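Putative endoribonuclease (Klebsiella pneumoniae, PDB 3LYB) is a putative endoribonuclease of the L-PSP family in the YjgF-like clan, inferred to cleave RNA, though its substrate and reaction are not established. Local coordinates at residues L26-P34 with Q72-T83; D93-R102 with A137-W148. All coordinates share one frame; numbering follows the deposited sequence.

Interaction 1: L26-P34 with Q72-T83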
loop_
_atom_site.group_PDB
_atom_site.type_symbol
_atom_site.label_atom_id
_atom_site.label_comp_id
_atom_site.label_asym_id
_atom_site.label_seq_id
_atom_site.Cartn_x
_atom_site.Cartn_y
_atom_site.Cartn_z
ATOM N N LEU B 26 -22.350 -11.682 28.503
ATOM C CA LEU B 26 -20.960 -11.347 28.808
ATOM C C LEU B 26 -20.484 -10.209 27.939
ATOM O O LEU B 26 -20.890 -10.078 26.795
ATOM C CB LEU B 26 -20.031 -12.555 28.648
ATOM C CG LEU B 26 -19.899 -13.466 29.869
ATOM C CD1 LEU B 26 -21.165 -14.268 30.018
ATOM C CD2 LEU B 26 -18.741 -14.404 29.753
ATOM N N SER B 27 -19.641 -9.364 28.506
ATOM C CA SER B 27 -18.816 -8.481 27.712
ATOM C C SER B 27 -17.913 -9.325 26.828
ATOM O O SER B 27 -17.533 -10.437 27.224
ATOM C CB SER B 27 -17.955 -7.646 28.638
ATOM O OG SER B 27 -18.760 -6.692 29.293
ATOM N N GLY B 28 -17.580 -8.815 25.634
ATOM C CA GLY B 28 -16.591 -9.476 24.755
ATOM C C GLY B 28 -15.316 -9.675 25.536
ATOM O O GLY B 28 -14.869 -8.782 26.251
ATOM N N ILE B 29 -14.747 -10.862 25.460
ATOM C CA ILE B 29 -13.551 -11.153 26.261
ATOM C C ILE B 29 -12.289 -11.250 25.403
ATOM O O ILE B 29 -12.306 -11.792 24.309
ATOM C CB ILE B 29 -13.759 -12.374 27.199
ATOM C CG1 ILE B 29 -14.520 -11.910 28.445
ATOM C CG2 ILE B 29 -12.405 -13.014 27.623
ATOM C CD1 ILE B 29 -15.240 -13.011 29.202
ATOM N N ILE B 30 -11.208 -10.684 25.911
ATOM C CA ILE B 30 -9.927 -10.713 25.236
ATOM C C ILE B 30 -8.871 -11.431 26.098
ATOM O O ILE B 30 -9.023 -11.529 27.312
ATOM C CB ILE B 30 -9.467 -9.282 24.874
ATOM C CG1 ILE B 30 -9.754 -8.330 26.025
ATOM C CG2 ILE B 30 -10.173 -8.789 23.611
ATOM C CD1 ILE B 30 -8.709 -7.224 26.142
ATOM N N PRO B 31 -7.784 -11.930 25.481
ATOM C CA PRO B 31 -6.796 -12.698 26.257
ATOM C C PRO B 31 -5.822 -11.837 27.066
ATOM O O PRO B 31 -4.630 -11.805 26.768
ATOM C CB PRO B 31 -6.051 -13.463 25.180
ATOM C CG PRO B 31 -6.118 -12.556 23.981
ATOM C CD PRO B 31 -7.433 -11.850 24.049
ATOM N N VAL B 32 -6.329 -11.146 28.083
ATOM C CA VAL B 32 -5.478 -10.382 28.971
ATOM C C VAL B 32 -5.508 -10.961 30.363
ATOM O O VAL B 32 -6.558 -11.423 30.839
ATOM C CB VAL B 32 -5.891 -8.900 29.079
ATOM C CG1 VAL B 32 -5.982 -8.260 27.696
ATOM C CG2 VAL B 32 -7.211 -8.750 29.868
ATOM N N ASN B 33 -4.351 -10.923 31.022
ATOM C CA ASN B 33 -4.276 -11.283 32.429
ATOM C C ASN B 33 -5.011 -10.224 33.261
ATOM O O ASN B 33 -4.670 -9.040 33.177
ATOM C CB ASN B 33 -2.821 -11.409 32.866
ATOM C CG ASN B 33 -2.563 -12.679 33.658
ATOM O OD1 ASN B 33 -3.345 -13.040 34.543
ATOM N ND2 ASN B 33 -1.458 -13.368 33.338
ATOM N N PRO B 34 -6.048 -10.628 34.034
ATOM C CA PRO B 34 -6.661 -9.624 34.927
ATOM C C PRO B 34 -5.652 -9.133 35.973
ATOM O O PRO B 34 -5.778 -8.023 36.488
ATOM C CB PRO B 34 -7.820 -10.389 35.594
ATOM C CG PRO B 34 -8.110 -11.547 34.668
ATOM C CD PRO B 34 -6.752 -11.924 34.095
ATOM N N GLN B 72 -4.165 -17.680 23.085
ATOM C CA GLN B 72 -5.180 -16.635 23.252
ATOM C C GLN B 72 -6.596 -17.219 23.196
ATOM O O GLN B 72 -7.478 -16.827 23.976
ATOM C CB GLN B 72 -5.011 -15.530 22.205
ATOM C CG GLN B 72 -3.780 -14.600 22.407
ATOM C CD GLN B 72 -3.757 -13.435 21.420
ATOM O OE1 GLN B 72 -4.708 -13.222 20.681
ATOM N NE2 GLN B 72 -2.675 -12.698 21.400
ATOM N N SER B 73 -6.818 -18.173 22.302
ATOM C CA SER B 73 -8.134 -18.760 22.204
ATOM C C SER B 73 -8.458 -19.460 23.508
ATOM O O SER B 73 -9.560 -19.305 24.072
ATOM C CB SER B 73 -8.214 -19.743 21.044
ATOM O OG SER B 73 -7.930 -19.096 19.813
ATOM N N TRP B 74 -7.479 -20.217 23.999
ATOM C CA TRP B 74 -7.728 -21.036 25.149
ATOM C C TRP B 74 -8.045 -20.084 26.298
ATOM O O TRP B 74 -9.080 -20.204 26.964
ATOM C CB TRP B 74 -6.546 -21.958 25.465
ATOM C CG TRP B 74 -6.749 -22.615 26.792
ATOM C CD1 TRP B 74 -7.486 -23.743 27.048
ATOM C CD2 TRP B 74 -6.290 -22.134 28.063
ATOM N NE1 TRP B 74 -7.487 -24.009 28.401
ATOM C CE2 TRP B 74 -6.757 -23.040 29.046
ATOM C CE3 TRP B 74 -5.513 -21.038 28.463
ATOM C CZ2 TRP B 74 -6.471 -22.883 30.413
ATOM C CZ3 TRP B 74 -5.219 -20.876 29.820
ATOM C CH2 TRP B 74 -5.697 -21.803 30.778
ATOM N N TYR B 75 -7.170 -19.106 26.486
ATOM C CA TYR B 75 -7.314 -18.136 27.550
ATOM C C TYR B 75 -8.679 -17.459 27.550
ATOM O O TYR B 75 -9.246 -17.177 28.589
ATOM C CB TYR B 75 -6.191 -17.105 27.442
ATOM C CG TYR B 75 -5.883 -16.453 28.744
ATOM C CD1 TYR B 75 -4.866 -16.948 29.569
ATOM C CD2 TYR B 75 -6.627 -15.350 29.186
ATOM C CE1 TYR B 75 -4.588 -16.351 30.809
ATOM C CE2 TYR B 75 -6.354 -14.738 30.415
ATOM C CZ TYR B 75 -5.345 -15.248 31.225
ATOM O OH TYR B 75 -5.088 -14.639 32.447
ATOM N N VAL B 76 -9.211 -17.197 26.371
ATOM C CA VAL B 76 -10.468 -16.489 26.272
ATOM C C VAL B 76 -11.611 -17.425 26.596
ATOM O O VAL B 76 -12.527 -17.067 27.341
ATOM C CB VAL B 76 -10.675 -15.886 24.855
ATOM C CG1 VAL B 76 -12.167 -15.645 24.557
ATOM C CG2 VAL B 76 -9.906 -14.619 24.731
ATOM N N LEU B 77 -11.558 -18.610 25.994
ATOM C CA LEU B 77 -12.584 -19.618 26.198
ATOM C C LEU B 77 -12.694 -20.052 27.658
ATOM O O LEU B 77 -13.796 -20.126 28.201
ATOM C CB LEU B 77 -12.358 -20.795 25.271
ATOM C CG LEU B 77 -12.738 -20.494 23.819
ATOM C CD1 LEU B 77 -12.379 -21.649 22.910
ATOM C CD2 LEU B 77 -14.226 -20.162 23.675
ATOM N N GLU B 78 -11.547 -20.277 28.295
ATOM C CA GLU B 78 -11.493 -20.593 29.721
ATOM C C GLU B 78 -12.006 -19.450 30.598
ATOM O O GLU B 78 -12.632 -19.701 31.626
ATOM C CB GLU B 78 -10.078 -21.031 30.129
ATOM C CG GLU B 78 -9.860 -21.291 31.637
ATOM C CD GLU B 78 -10.559 -22.561 32.180
ATOM O OE1 GLU B 78 -11.057 -23.388 31.374
ATOM O OE2 GLU B 78 -10.586 -22.722 33.430
ATOM N N SER B 79 -11.752 -18.207 30.201
ATOM C CA SER B 79 -12.323 -17.055 30.908
ATOM C C SER B 79 -13.835 -17.137 30.897
ATOM O O SER B 79 -14.484 -16.934 31.916
ATOM C CB SER B 79 -11.902 -15.740 30.255
ATOM O OG SER B 79 -10.519 -15.509 30.432
ATOM N N ILE B 80 -14.386 -17.442 29.727
ATOM C CA ILE B 80 -15.818 -17.558 29.571
ATOM C C ILE B 80 -16.281 -18.608 30.543
ATOM O O ILE B 80 -17.121 -18.321 31.376
ATOM C CB ILE B 80 -16.241 -17.840 28.105
ATOM C CG1 ILE B 80 -16.132 -16.546 27.290
ATOM C CG2 ILE B 80 -17.671 -18.343 28.029
ATOM C CD1 ILE B 80 -16.105 -16.753 25.782
ATOM N N ARG B 81 -15.682 -19.789 30.491
ATOM C CA ARG B 81 -16.020 -20.844 31.441
ATOM C C ARG B 81 -16.013 -20.340 32.875
ATOM O O ARG B 81 -17.035 -20.404 33.545
ATOM C CB ARG B 81 -15.109 -22.055 31.295
ATOM C CG ARG B 81 -15.728 -23.341 31.813
ATOM C CD ARG B 81 -14.798 -24.567 31.627
ATOM N NE ARG B 81 -13.560 -24.515 32.413
ATOM C CZ ARG B 81 -13.493 -24.325 33.735
ATOM N NH1 ARG B 81 -14.593 -24.116 34.455
ATOM N NH2 ARG B 81 -12.325 -24.309 34.349
ATOM N N ARG B 82 -14.892 -19.803 33.340
ATOM C CA ARG B 82 -14.818 -19.350 34.726
ATOM C C ARG B 82 -15.851 -18.296 35.088
ATOM O O ARG B 82 -16.382 -18.305 36.198
ATOM C CB ARG B 82 -13.418 -18.876 35.094
ATOM C CG ARG B 82 -12.580 -19.997 35.627
ATOM C CD ARG B 82 -11.134 -19.602 35.768
ATOM N NE ARG B 82 -10.281 -20.691 35.289
ATOM C CZ ARG B 82 -8.948 -20.676 35.275
ATOM N NH1 ARG B 82 -8.273 -19.624 35.725
ATOM N NH2 ARG B 82 -8.296 -21.726 34.803
ATOM N N THR B 83 -16.132 -17.388 34.158
ATOM C CA THR B 83 -17.128 -16.351 34.375
ATOM C C THR B 83 -18.497 -17.011 34.501
ATOM O O THR B 83 -19.214 -16.806 35.484
ATOM C CB THR B 83 -17.118 -15.349 33.221
ATOM O OG1 THR B 83 -15.763 -14.955 32.951
ATOM C CG2 THR B 83 -17.968 -14.115 33.549
#

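Interaction 2: D93-R102 with A137-W148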
loop_
_atom_site.group_PDB
_atom_site.type_symbol
_atom_site.label_atom_id
_atom_site.label_comp_id
_atom_site.label_asym_id
_atom_site.label_seq_id
_atom_site.Cartn_x
_atom_site.Cartn_y
_atom_site.Cartn_z
ATOM N N ASP B 93 -24.429 -24.001 28.800
ATOM C CA ASP B 93 -25.497 -22.986 28.863
ATOM C C ASP B 93 -25.125 -21.737 28.064
ATOM O O ASP B 93 -25.945 -20.835 27.877
ATOM C CB ASP B 93 -25.812 -22.563 30.313
ATOM C CG ASP B 93 -26.034 -23.752 31.266
ATOM O OD1 ASP B 93 -26.854 -24.644 30.953
ATOM O OD2 ASP B 93 -25.381 -23.784 32.339
ATOM N N VAL B 94 -23.875 -21.667 27.618
ATOM C CA VAL B 94 -23.456 -20.627 26.692
ATOM C C VAL B 94 -23.943 -20.999 25.307
ATOM O O VAL B 94 -23.280 -21.777 24.628
ATOM C CB VAL B 94 -21.933 -20.531 26.617
ATOM C CG1 VAL B 94 -21.530 -19.351 25.761
ATOM C CG2 VAL B 94 -21.318 -20.422 28.024
ATOM N N ILE B 95 -25.087 -20.459 24.892
ATOM C CA ILE B 95 -25.700 -20.850 23.615
ATOM C C ILE B 95 -25.271 -20.043 22.369
ATOM O O ILE B 95 -25.415 -20.516 21.232
ATOM C CB ILE B 95 -27.250 -20.817 23.673
ATOM C CG1 ILE B 95 -27.720 -19.445 24.140
ATOM C CG2 ILE B 95 -27.786 -21.940 24.573
ATOM C CD1 ILE B 95 -28.757 -18.851 23.268
ATOM N N LYS B 96 -24.773 -18.828 22.573
ATOM C CA LYS B 96 -24.394 -17.964 21.459
ATOM C C LYS B 96 -22.972 -17.490 21.666
ATOM O O LYS B 96 -22.592 -17.063 22.761
ATOM C CB LYS B 96 -25.354 -16.770 21.379
ATOM C CG LYS B 96 -25.287 -15.912 20.120
ATOM C CD LYS B 96 -25.755 -14.493 20.463
ATOM C CE LYS B 96 -26.498 -13.803 19.335
ATOM N NZ LYS B 96 -25.626 -13.627 18.163
ATOM N N LEU B 97 -22.169 -17.597 20.621
ATOM C CA LEU B 97 -20.851 -16.944 20.622
ATOM C C LEU B 97 -20.707 -16.023 19.422
ATOM O O LEU B 97 -21.053 -16.403 18.290
ATOM C CB LEU B 97 -19.721 -17.970 20.615
ATOM C CG LEU B 97 -19.557 -18.905 21.812
ATOM C CD1 LEU B 97 -18.313 -19.695 21.557
ATOM C CD2 LEU B 97 -19.470 -18.197 23.160
ATOM N N VAL B 98 -20.215 -14.812 19.665
ATOM C CA VAL B 98 -19.756 -13.957 18.562
ATOM C C VAL B 98 -18.221 -13.893 18.626
ATOM O O VAL B 98 -17.653 -13.458 19.628
ATOM C CB VAL B 98 -20.443 -12.549 18.512
ATOM C CG1 VAL B 98 -19.968 -11.783 17.306
ATOM C CG2 VAL B 98 -21.949 -12.683 18.440
ATOM N N GLN B 99 -17.570 -14.366 17.566
ATOM C CA GLN B 99 -16.117 -14.459 17.537
ATOM C C GLN B 99 -15.471 -13.556 16.487
ATOM O O GLN B 99 -15.756 -13.662 15.300
ATOM C CB GLN B 99 -15.708 -15.905 17.308
ATOM C CG GLN B 99 -16.138 -16.845 18.446
ATOM C CD GLN B 99 -16.809 -18.092 17.926
ATOM O OE1 GLN B 99 -16.539 -19.178 18.399
ATOM N NE2 GLN B 99 -17.701 -17.940 16.947
ATOM N N TYR B 100 -14.572 -12.694 16.950
ATOM C CA TYR B 100 -13.925 -11.670 16.150
ATOM C C TYR B 100 -12.445 -11.973 15.962
ATOM O O TYR B 100 -11.712 -12.123 16.930
ATOM C CB TYR B 100 -14.057 -10.342 16.880
ATOM C CG TYR B 100 -15.478 -9.854 17.098
ATOM C CD1 TYR B 100 -16.190 -9.265 16.059
ATOM C CD2 TYR B 100 -16.093 -9.958 18.350
ATOM C CE1 TYR B 100 -17.475 -8.805 16.237
ATOM C CE2 TYR B 100 -17.395 -9.491 18.554
ATOM C CZ TYR B 100 -18.074 -8.899 17.484
ATOM O OH TYR B 100 -19.363 -8.420 17.633
ATOM N N PHE B 101 -12.006 -12.039 14.711
ATOM C CA PHE B 101 -10.612 -12.329 14.395
ATOM C C PHE B 101 -9.948 -11.191 13.668
ATOM O O PHE B 101 -10.582 -10.509 12.859
ATOM C CB PHE B 101 -10.512 -13.511 13.435
ATOM C CG PHE B 101 -10.922 -14.821 14.013
ATOM C CD1 PHE B 101 -12.267 -15.116 14.231
ATOM C CD2 PHE B 101 -9.956 -15.792 14.301
ATOM C CE1 PHE B 101 -12.641 -16.362 14.740
ATOM C CE2 PHE B 101 -10.328 -17.043 14.813
ATOM C CZ PHE B 101 -11.681 -17.324 15.032
ATOM N N ARG B 102 -8.657 -11.029 13.908
ATOM C CA ARG B 102 -7.818 -10.213 13.046
ATOM C C ARG B 102 -7.497 -10.929 11.742
ATOM O O ARG B 102 -7.178 -10.296 10.751
ATOM C CB ARG B 102 -6.512 -9.845 13.764
ATOM C CG ARG B 102 -6.716 -8.685 14.712
ATOM C CD ARG B 102 -5.478 -7.929 15.033
ATOM N NE ARG B 102 -5.090 -7.064 13.944
ATOM C CZ ARG B 102 -3.858 -6.974 13.447
ATOM N NH1 ARG B 102 -2.862 -7.684 13.963
ATOM N NH2 ARG B 102 -3.617 -6.132 12.446
ATOM N N ALA B 137 -3.112 -4.267 18.657
ATOM C CA ALA B 137 -3.107 -5.167 17.516
ATOM C C ALA B 137 -2.598 -6.570 17.787
ATOM O O ALA B 137 -2.855 -7.446 16.991
ATOM C CB ALA B 137 -2.360 -4.551 16.300
ATOM N N THR B 138 -1.890 -6.803 18.881
ATOM C CA THR B 138 -1.460 -8.174 19.224
ATOM C C THR B 138 -2.607 -9.117 19.695
ATOM O O THR B 138 -2.389 -10.344 19.870
ATOM C CB THR B 138 -0.310 -8.210 20.306
ATOM O OG1 THR B 138 -0.815 -7.727 21.547
ATOM C CG2 THR B 138 0.902 -7.359 19.880
ATOM N N VAL B 139 -3.800 -8.569 19.908
ATOM C CA VAL B 139 -4.930 -9.401 20.265
ATOM C C VAL B 139 -5.554 -9.991 18.991
ATOM O O VAL B 139 -6.050 -9.268 18.144
ATOM C CB VAL B 139 -5.938 -8.603 21.142
ATOM C CG1 VAL B 139 -7.324 -9.216 21.145
ATOM C CG2 VAL B 139 -5.391 -8.452 22.554
ATOM N N LEU B 140 -5.528 -11.310 18.873
ATOM C CA LEU B 140 -5.886 -12.012 17.640
ATOM C C LEU B 140 -7.315 -12.556 17.581
ATOM O O LEU B 140 -7.815 -12.899 16.499
ATOM C CB LEU B 140 -4.924 -13.175 17.415
ATOM C CG LEU B 140 -3.423 -12.878 17.402
ATOM C CD1 LEU B 140 -2.623 -14.203 17.416
ATOM C CD2 LEU B 140 -3.107 -12.094 16.175
ATOM N N ILE B 141 -7.969 -12.617 18.734
ATOM C CA ILE B 141 -9.276 -13.250 18.861
ATOM C C ILE B 141 -10.015 -12.596 20.015
ATOM O O ILE B 141 -9.432 -12.309 21.040
ATOM C CB ILE B 141 -9.136 -14.787 19.091
ATOM C CG1 ILE B 141 -10.487 -15.446 19.346
ATOM C CG2 ILE B 141 -8.182 -15.108 20.265
ATOM C CD1 ILE B 141 -11.267 -15.764 18.118
ATOM N N GLU B 142 -11.287 -12.310 19.839
ATOM C CA GLU B 142 -12.092 -11.826 20.945
ATOM C C GLU B 142 -13.463 -12.462 20.812
ATOM O O GLU B 142 -14.063 -12.395 19.727
ATOM C CB GLU B 142 -12.218 -10.306 20.925
ATOM C CG GLU B 142 -13.478 -9.845 21.641
ATOM C CD GLU B 142 -13.488 -8.380 22.014
ATOM O OE1 GLU B 142 -12.497 -7.681 21.718
ATOM O OE2 GLU B 142 -14.501 -7.923 22.608
ATOM N N VAL B 143 -13.943 -13.091 21.890
ATOM C CA VAL B 143 -15.250 -13.789 21.866
ATOM C C VAL B 143 -16.261 -13.142 22.780
ATOM O O VAL B 143 -15.933 -12.748 23.883
ATOM C CB VAL B 143 -15.154 -15.275 22.262
ATOM C CG1 VAL B 143 -16.526 -15.933 22.125
ATOM C CG2 VAL B 143 -14.159 -16.000 21.401
ATOM N N GLU B 144 -17.486 -13.020 22.297
ATOM C CA GLU B 144 -18.598 -12.490 23.078
ATOM C C GLU B 144 -19.594 -13.615 23.320
ATOM O O GLU B 144 -19.974 -14.316 22.399
ATOM C CB GLU B 144 -19.268 -11.329 22.327
ATOM C CG GLU B 144 -20.493 -10.715 23.011
ATOM C CD GLU B 144 -21.407 -9.980 22.028
ATOM O OE1 GLU B 144 -20.984 -8.924 21.511
ATOM O OE2 GLU B 144 -22.552 -10.438 21.765
ATOM N N ALA B 145 -20.012 -13.778 24.561
ATOM C CA ALA B 145 -20.834 -14.910 24.935
ATOM C C ALA B 145 -22.190 -14.483 25.450
ATOM O O ALA B 145 -22.323 -13.508 26.193
ATOM C CB ALA B 145 -20.113 -15.774 25.981
ATOM N N THR B 146 -23.203 -15.226 25.050
ATOM C CA THR B 146 -24.512 -15.066 25.640
ATOM C C THR B 146 -24.993 -16.384 26.287
ATOM O O THR B 146 -24.869 -17.468 25.714
ATOM C CB THR B 146 -25.500 -14.511 24.629
ATOM O OG1 THR B 146 -24.945 -13.317 24.066
ATOM C CG2 THR B 146 -26.806 -14.163 25.307
ATOM N N VAL B 147 -25.521 -16.260 27.499
ATOM C CA VAL B 147 -25.897 -17.413 28.307
ATOM C C VAL B 147 -27.419 -17.493 28.553
ATOM O O VAL B 147 -28.066 -16.480 28.842
ATOM C CB VAL B 147 -25.124 -17.407 29.644
ATOM C CG1 VAL B 147 -25.052 -18.782 30.197
ATOM C CG2 VAL B 147 -23.706 -16.931 29.437
ATOM N N TRP B 148 -27.984 -18.693 28.397
ATOM C CA TRP B 148 -29.360 -18.974 28.861
ATOM C C TRP B 148 -29.318 -19.861 30.088
ATOM O O TRP B 148 -28.836 -20.992 30.046
ATOM C CB TRP B 148 -30.197 -19.632 27.776
ATOM C CG TRP B 148 -31.693 -19.717 28.074
ATOM C CD1 TRP B 148 -32.567 -18.674 28.232
ATOM C CD2 TRP B 148 -32.475 -20.913 28.192
ATOM N NE1 TRP B 148 -33.844 -19.146 28.441
ATOM C CE2 TRP B 148 -33.816 -20.516 28.432
ATOM C CE3 TRP B 148 -32.175 -22.283 28.118
ATOM C CZ2 TRP B 148 -34.858 -21.445 28.607
ATOM C CZ3 TRP B 148 -33.212 -23.209 28.287
ATOM C CH2 TRP B 148 -34.537 -22.783 28.530
#

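Interaction 1: L26-P34 with Q72-T83
Ile29 and Val76 lie at the middle of this contact, their side chains sliding past each other in opposite directions, with Ile29 CG2 4.0 Å from Val76 CG1. The first torsion of Ile29 (chi1 -81°) sets CG2 anti to the backbone N and sends CG1 the other way, splitting the side chain into two prongs: CG2 rests on Ser79 CB as well as on Val76, while CD1 runs along the helix to Ile80 CG1. A beta-branched residue suits this place because one prong can hold Val76 and Ser79 while the other reaches Ile80, one turn after Val76. Further along the helix, Leu26 and Thr83 meet tip to tip, Leu26 CD2 3.9 Å from Thr83 CG2. Thr83 turns its methyl to the leucine and donates its hydroxyl, OG1, to Ser79 O; Ser79 OG likewise donates to Tyr75 O, 2.8 Å away, so both hydroxyls find partners within the helix.

The arrangement belongs to the alpha/beta fold of the YjgF-like family, in which helix 60-85 packs on the mixed sheet; here the loop leaving strand 23-26 carries that packing onward. Pro31, centre of an inverse gamma turn, lays its ring across Gln72, with CG 3.5 Å from Gln72 CG. The extended glutamine runs past the proline, its amide hydrogen-bonded to Thr138, Leu140 and Val40. Val76 CG2 meets the start of the turn, 3.5 Å from Pro31 N. Tyr75 stands beside residues 31-33: its CE2 lies 3.3 Å from Val32 O, and its OH ends 3.2 Å from Asn33 OD1, the amide plane turned 69° from the ring.

Interaction 2: D93-R102 with A137-W148
Asp93 opens the pairing by accepting a hydrogen bond from Trp148 N at its carbonyl O, 3.0 Å away and nearly along the C=O axis. From here strands 94-101 and 141-148 run antiparallel, as neighbours inside the mixed sheet of the YjgF-like fold. Val94 places CG1 3.9 Å from Ala145 CB, on the face covered by helices 60-85 and 107-115. Ile95 and Lys96 then both face Thr146, a classic beta bulge: their two N-H groups make only weak bonds to Thr146 O, whereas Thr146 N returns a nearly straight bond to Lys96 O (171°). Lys96 CD lies alongside Thr146, and the bent end of the chain carries NZ away from this strand pair, to a salt bridge with Glu144 of one neighbouring subunit.

Leu97 turns to the helix-covered face, where CD2 bridges Ala145 CB and Val143 CG1; a small alanine next to a branched valine suits a long leucine reaching across. Val98 pairs with Glu144 through two backbone bonds, 2.8 Å from Val98 N to Glu144 O and 2.7 Å from Glu144 N to Val98 O, both in the carbonyl plane. The two side chains point the same way, toward the subunit interface, where the Glu144 carboxylate meets Lys96 and Thr126 of a different neighbouring subunit. Gln99 lays its CG against both methyls of Val143 and sends its buried amide to Tyr110, Ser125 and Thr126. The Tyr100 ring has Glu142 O at its edge, near its plane. Over the face of the Phe101 ring sits Ile141 CD1, 3.6 Å from the centroid and 16° off the normal, a CH-pi contact. At Arg102 the chain bends at chi3, bringing one guanidinium face over Ala137 CB, while NE bonds to Ser131 O.

Strand 141-148 ties the two contacts together. Interaction 2 pairs one of its edges with strand 94-101, and the other edge takes up the loop of interaction 1, where Ile29 N lies 2.7 Å from Val143 O, a probable hydrogen bond. Helix 60-85 serves both: Val76 and Ile80 pack on Ile29 and also on Val143. Interaction 2 is buried, a ladder of backbone bonds with mostly apolar side chains, and Gln99, on the helix side; the other face includes Lys96 and Glu144, salt-bridged to other subunits. Interaction 1 is only partly buried; its grip is side-chain packing, more polar toward Asn33. Each has one end near a bound calcium ion, and both touch the same second subunit.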